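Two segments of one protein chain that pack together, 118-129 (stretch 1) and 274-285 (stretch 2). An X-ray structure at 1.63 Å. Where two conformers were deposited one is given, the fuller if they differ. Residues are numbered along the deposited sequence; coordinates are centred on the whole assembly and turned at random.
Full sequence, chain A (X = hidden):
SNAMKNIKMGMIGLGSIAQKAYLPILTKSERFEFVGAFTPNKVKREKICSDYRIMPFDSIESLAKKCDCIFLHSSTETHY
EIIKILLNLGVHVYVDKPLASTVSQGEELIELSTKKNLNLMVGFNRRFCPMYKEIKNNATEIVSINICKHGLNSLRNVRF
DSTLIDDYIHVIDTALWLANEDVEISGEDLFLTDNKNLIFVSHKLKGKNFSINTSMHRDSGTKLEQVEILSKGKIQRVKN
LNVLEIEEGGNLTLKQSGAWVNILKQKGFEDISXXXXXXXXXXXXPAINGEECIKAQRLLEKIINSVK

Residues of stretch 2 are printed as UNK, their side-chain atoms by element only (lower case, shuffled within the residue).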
# COMPACT_ATOMS: atom_id res chain seq x y z
N LEU A 118 -5.03 39.10 27.30
CA LEU A 118 -5.15 38.76 25.89
C LEU A 118 -4.52 37.40 25.61
O LEU A 118 -3.58 36.98 26.30
CB LEU A 118 -4.43 39.81 25.05
CG LEU A 118 -5.00 41.22 25.14
CD1 LEU A 118 -4.04 42.20 24.44
CD2 LEU A 118 -6.40 41.30 24.53
N ASN A 119 -5.05 36.70 24.61
CA ASN A 119 -4.52 35.43 24.19
C ASN A 119 -3.45 35.65 23.14
O ASN A 119 -3.65 36.41 22.17
CB ASN A 119 -5.61 34.54 23.60
CG ASN A 119 -6.61 34.07 24.63
OD1 ASN A 119 -6.26 33.89 25.81
ND2 ASN A 119 -7.86 33.86 24.20
N LEU A 120 -2.29 35.05 23.38
CA LEU A 120 -1.17 35.05 22.44
C LEU A 120 -0.96 33.58 22.15
O LEU A 120 -0.52 32.85 23.04
CB LEU A 120 0.07 35.69 23.09
CG LEU A 120 1.37 35.65 22.28
CD1 LEU A 120 1.21 36.32 20.93
CD2 LEU A 120 2.52 36.31 23.10
N MET A 121 -1.34 33.15 20.95
CA MET A 121 -1.28 31.74 20.56
C MET A 121 -0.31 31.53 19.41
O MET A 121 -0.32 32.29 18.43
CB MET A 121 -2.66 31.28 20.11
CG MET A 121 -2.80 29.79 19.91
SD MET A 121 -4.48 29.43 19.34
CE MET A 121 -4.42 27.62 19.38
N VAL A 122 0.49 30.46 19.50
CA VAL A 122 1.42 30.08 18.45
C VAL A 122 0.82 28.94 17.65
O VAL A 122 0.23 27.99 18.20
CB VAL A 122 2.81 29.70 19.01
CG1 VAL A 122 3.71 29.16 17.93
CG2 VAL A 122 3.43 30.95 19.73
N GLY A 123 0.98 29.03 16.32
CA GLY A 123 0.33 28.13 15.38
C GLY A 123 0.94 26.76 15.20
O GLY A 123 1.44 26.40 14.10
N PHE A 124 0.89 25.97 16.26
CA PHE A 124 1.35 24.58 16.17
C PHE A 124 0.18 23.75 15.67
O PHE A 124 -0.50 23.05 16.43
CB PHE A 124 1.91 24.08 17.51
CG PHE A 124 3.23 24.70 17.88
CD1 PHE A 124 4.37 24.45 17.11
CD2 PHE A 124 3.36 25.50 18.99
CE1 PHE A 124 5.55 25.02 17.42
CE2 PHE A 124 4.56 26.07 19.30
CZ PHE A 124 5.65 25.82 18.53
N ASN A 125 -0.06 23.84 14.35
CA ASN A 125 -1.22 23.19 13.75
C ASN A 125 -1.31 21.68 13.98
O ASN A 125 -2.41 21.13 14.04
CB ASN A 125 -1.31 23.51 12.25
CG ASN A 125 -0.07 23.10 11.51
OD1 ASN A 125 0.98 23.71 11.70
ND2 ASN A 125 -0.17 22.03 10.72
N ARG A 126 -0.17 21.02 14.12
CA ARG A 126 -0.17 19.57 14.28
C ARG A 126 -0.92 19.11 15.54
O ARG A 126 -1.47 18.03 15.55
CB ARG A 126 1.27 19.03 14.19
CG ARG A 126 1.81 19.09 12.82
CD ARG A 126 3.31 19.01 12.79
NE ARG A 126 3.77 18.97 11.42
CZ ARG A 126 3.75 20.00 10.59
NH1 ARG A 126 3.35 21.20 11.00
NH2 ARG A 126 4.16 19.84 9.33
N ARG A 127 -0.97 19.96 16.57
CA ARG A 127 -1.75 19.64 17.78
C ARG A 127 -3.26 19.56 17.50
O ARG A 127 -4.03 19.06 18.34
CB ARG A 127 -1.48 20.65 18.88
CG ARG A 127 -0.04 20.77 19.30
CD ARG A 127 -0.00 21.47 20.65
NE ARG A 127 1.32 21.92 21.05
CZ ARG A 127 1.60 22.41 22.25
NH1 ARG A 127 0.69 22.41 23.22
NH2 ARG A 127 2.83 22.84 22.52
N PHE A 128 -3.68 20.07 16.34
CA PHE A 128 -5.07 20.06 15.91
C PHE A 128 -5.31 19.20 14.67
O PHE A 128 -6.42 19.17 14.12
CB PHE A 128 -5.56 21.50 15.67
CG PHE A 128 -5.71 22.29 16.92
CD1 PHE A 128 -4.61 22.84 17.54
CD2 PHE A 128 -6.95 22.46 17.50
CE1 PHE A 128 -4.74 23.55 18.70
CE2 PHE A 128 -7.09 23.17 18.67
CZ PHE A 128 -5.98 23.72 19.26
N CYS A 129 -4.25 18.53 14.20
CA CYS A 129 -4.36 17.62 13.07
C CYS A 129 -5.34 16.51 13.49
O CYS A 129 -5.10 15.80 14.44
CB CYS A 129 -2.98 17.09 12.70
SG CYS A 129 -3.00 15.70 11.55
N UNK A 274 -10.03 28.13 14.08
CA UNK A 274 -11.35 28.25 14.66
C UNK A 274 -11.33 28.19 16.19
O UNK A 274 -12.12 28.85 16.85
n UNK A 274 -12.99 26.47 11.87
c UNK A 274 -12.65 27.51 12.62
o UNK A 274 -12.63 28.65 12.18
c UNK A 274 -12.29 27.21 14.08
N UNK A 275 -10.42 27.41 16.75
CA UNK A 275 -10.26 27.34 18.17
C UNK A 275 -9.80 28.68 18.73
O UNK A 275 -10.31 29.12 19.75
n UNK A 275 -10.26 25.69 20.79
c UNK A 275 -9.88 25.55 22.04
c UNK A 275 -9.17 26.00 20.01
n UNK A 275 -8.57 25.77 22.10
c UNK A 275 -9.28 26.24 18.54
c UNK A 275 -8.11 26.07 20.85
N UNK A 276 -8.84 29.32 18.07
CA UNK A 276 -8.39 30.66 18.47
C UNK A 276 -9.57 31.61 18.62
O UNK A 276 -9.71 32.31 19.62
c UNK A 276 -5.96 35.20 18.27
c UNK A 276 -7.28 33.68 16.95
c UNK A 276 -6.01 32.87 18.81
c UNK A 276 -6.81 34.97 17.21
c UNK A 276 -6.88 32.61 17.75
c UNK A 276 -5.56 34.17 19.08
c UNK A 276 -7.36 31.22 17.45
N UNK A 277 -10.45 31.63 17.62
CA UNK A 277 -11.63 32.48 17.66
C UNK A 277 -12.60 32.06 18.76
O UNK A 277 -13.12 32.90 19.49
c UNK A 277 -12.33 32.48 16.30
c UNK A 277 -11.43 33.04 15.21
c UNK A 277 -11.09 34.54 15.37
c UNK A 277 -13.66 33.25 16.34
N UNK A 278 -12.85 30.76 18.87
CA UNK A 278 -13.79 30.24 19.89
C UNK A 278 -13.36 30.63 21.29
O UNK A 278 -14.19 30.96 22.12
c UNK A 278 -14.74 28.24 18.61
o UNK A 278 -15.49 29.05 18.03
c UNK A 278 -13.91 28.71 19.80
o UNK A 278 -14.66 27.05 18.27
N UNK A 279 -12.07 30.59 21.54
CA UNK A 279 -11.54 30.93 22.87
C UNK A 279 -11.78 32.40 23.20
O UNK A 279 -12.07 32.75 24.37
c UNK A 279 -10.07 30.56 22.99
s UNK A 279 -9.79 28.78 23.10
N UNK A 280 -11.66 33.26 22.20
CA UNK A 280 -11.99 34.66 22.38
C UNK A 280 -13.48 34.78 22.71
O UNK A 280 -13.87 35.48 23.65
c UNK A 280 -9.62 36.01 19.58
c UNK A 280 -12.25 36.90 21.24
c UNK A 280 -11.65 35.48 21.13
c UNK A 280 -10.13 35.56 20.97
N UNK A 281 -14.31 34.10 21.94
CA UNK A 281 -15.75 34.11 22.16
C UNK A 281 -16.14 33.68 23.57
O UNK A 281 -17.06 34.26 24.17
c UNK A 281 -17.94 33.04 21.34
o UNK A 281 -19.81 34.47 21.74
c UNK A 281 -16.44 33.20 21.14
c UNK A 281 -18.73 34.33 21.11
o UNK A 281 -18.30 35.18 20.29
N UNK A 282 -15.44 32.69 24.11
CA UNK A 282 -15.81 32.12 25.40
C UNK A 282 -14.96 32.60 26.57
O UNK A 282 -15.05 32.05 27.66
c UNK A 282 -16.86 30.06 24.42
n UNK A 282 -18.09 30.24 24.88
o UNK A 282 -16.61 29.50 23.34
c UNK A 282 -15.76 30.60 25.29
N UNK A 283 -14.12 33.61 26.33
CA UNK A 283 -13.29 34.20 27.39
C UNK A 283 -12.37 33.19 28.10
O UNK A 283 -12.26 33.19 29.34
n UNK A 283 -13.81 35.70 30.69
c UNK A 283 -14.17 34.89 28.43
c UNK A 283 -13.36 35.69 29.44
o UNK A 283 -12.34 36.30 29.10
N UNK A 284 -11.70 32.37 27.30
CA UNK A 284 -10.79 31.36 27.84
C UNK A 284 -9.50 31.37 27.05
O UNK A 284 -9.40 31.97 25.98
c UNK A 284 -11.85 29.59 26.39
c UNK A 284 -11.39 29.96 27.80
c UNK A 284 -12.56 29.89 28.79
c UNK A 284 -12.50 28.21 26.28
N UNK A 285 -8.51 30.71 27.64
CA UNK A 285 -7.19 30.59 27.04
C UNK A 285 -7.04 29.27 26.25
O UNK A 285 -7.39 28.22 26.74
c UNK A 285 -4.78 32.97 30.83
c UNK A 285 -6.08 31.83 28.98
n UNK A 285 -3.57 32.88 31.72
c UNK A 285 -6.15 30.58 28.16
c UNK A 285 -4.95 31.70 30.02
O HOH W 1 -7.76 32.96 21.41

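Position 274 carries two carbons, the second bearing one oxygen and one nitrogen, and it stays out of reach of stretch 1. This is an amide on a one-carbon stem, Asn274, whose backbone O accepts the helical bond from N of residue 278.

At 275 one carbon leads to a five-membered ring of three carbons and two nitrogens, an imidazole, which lies against Phe128 and Met121: His275. Its CD2 lies 3.5 Å from CZ of Phe128 and 4.3 Å from CE of Met121. The methyl sits at the imidazole edge, whereas the two rings meet obliquely, their centroids 5.3 Å apart and planes at 41°.

Position 276 has one carbon and a ring of six carbons, with no heteroatom, set against Met121 and the backbone of Asn119: Phe276. Its CA-to-CB bond points sideways, yet the t rotamer (178°) brings the ring nearer to the strand. CD1 meets SD of Met121 at 3.8 Å, and the backbone O of Asn119 lies at the ring edge, 4.3 Å from CE1.

Position 277 shows four carbons forked at the first, one arm two carbons long: Ile277, buried but out of reach of stretch 1. At 278, two carbons end in two oxygens, a carboxylate: Asp278, also out of reach.

Position 279 has one carbon and one sulfur, and approaches the amide of Asn119, hence Cys279. This small side chain points toward stretch 1, and its CB comes 4.2 Å from ND2 of Asn119.

Position 280 again has four carbons forked at the first, with one longer arm, and it too touches Asn119: Ile280. It points sideways, and its CG1 lies 4.3 Å from ND2 of Asn119, a modest contact beside the amide.

Three carbons, the third carrying two oxygens, identify 281 as Glu281, exposed and without a partner on stretch 1. Position 282 has two carbons with one oxygen and one nitrogen on the second, Asn282, the first residue after the helix to leave helical phi/psi. The same atom set recurs at 283: Asn283, whose positive phi (58°) helps turn the chain.

At 284 the forked four-carbon pattern returns, pointing away, while the backbone meets Asn119; this is Ile284. Its O accepts a hydrogen bond from ND2 of Asn119 at 3.0 Å. Its N, in turn, bonds to O of Cys279, tying the turn back to the helix.

Position 285 has four carbons in a row ending in nitrogen, beside Asn119: Lys285. The amine end leads away, while CA lies 3.6 Å and CG 3.8 Å from OD1 of Asn119.

The contact follows two rules. From Asn119 into the strand the CA-to-CB bonds alternate: toward stretch 2 at Asn119 and Met121, away at Leu120. Met121 supplies apolar packing against Phe276, and farther along the chain Phe128 adds a ring against His275. Asn119 is buried, and its ND2 has two acceptors: O of Ile284 and a water 2.9 Å from ND2, whose oxygen lies 2.7 Å from O of Phe276, to which it donates. One amide thus links the chain just ahead of the strand to the helix, through water, and directly to the segment after it.

Stretch 2 (274-285) NHFIDCIENNIK
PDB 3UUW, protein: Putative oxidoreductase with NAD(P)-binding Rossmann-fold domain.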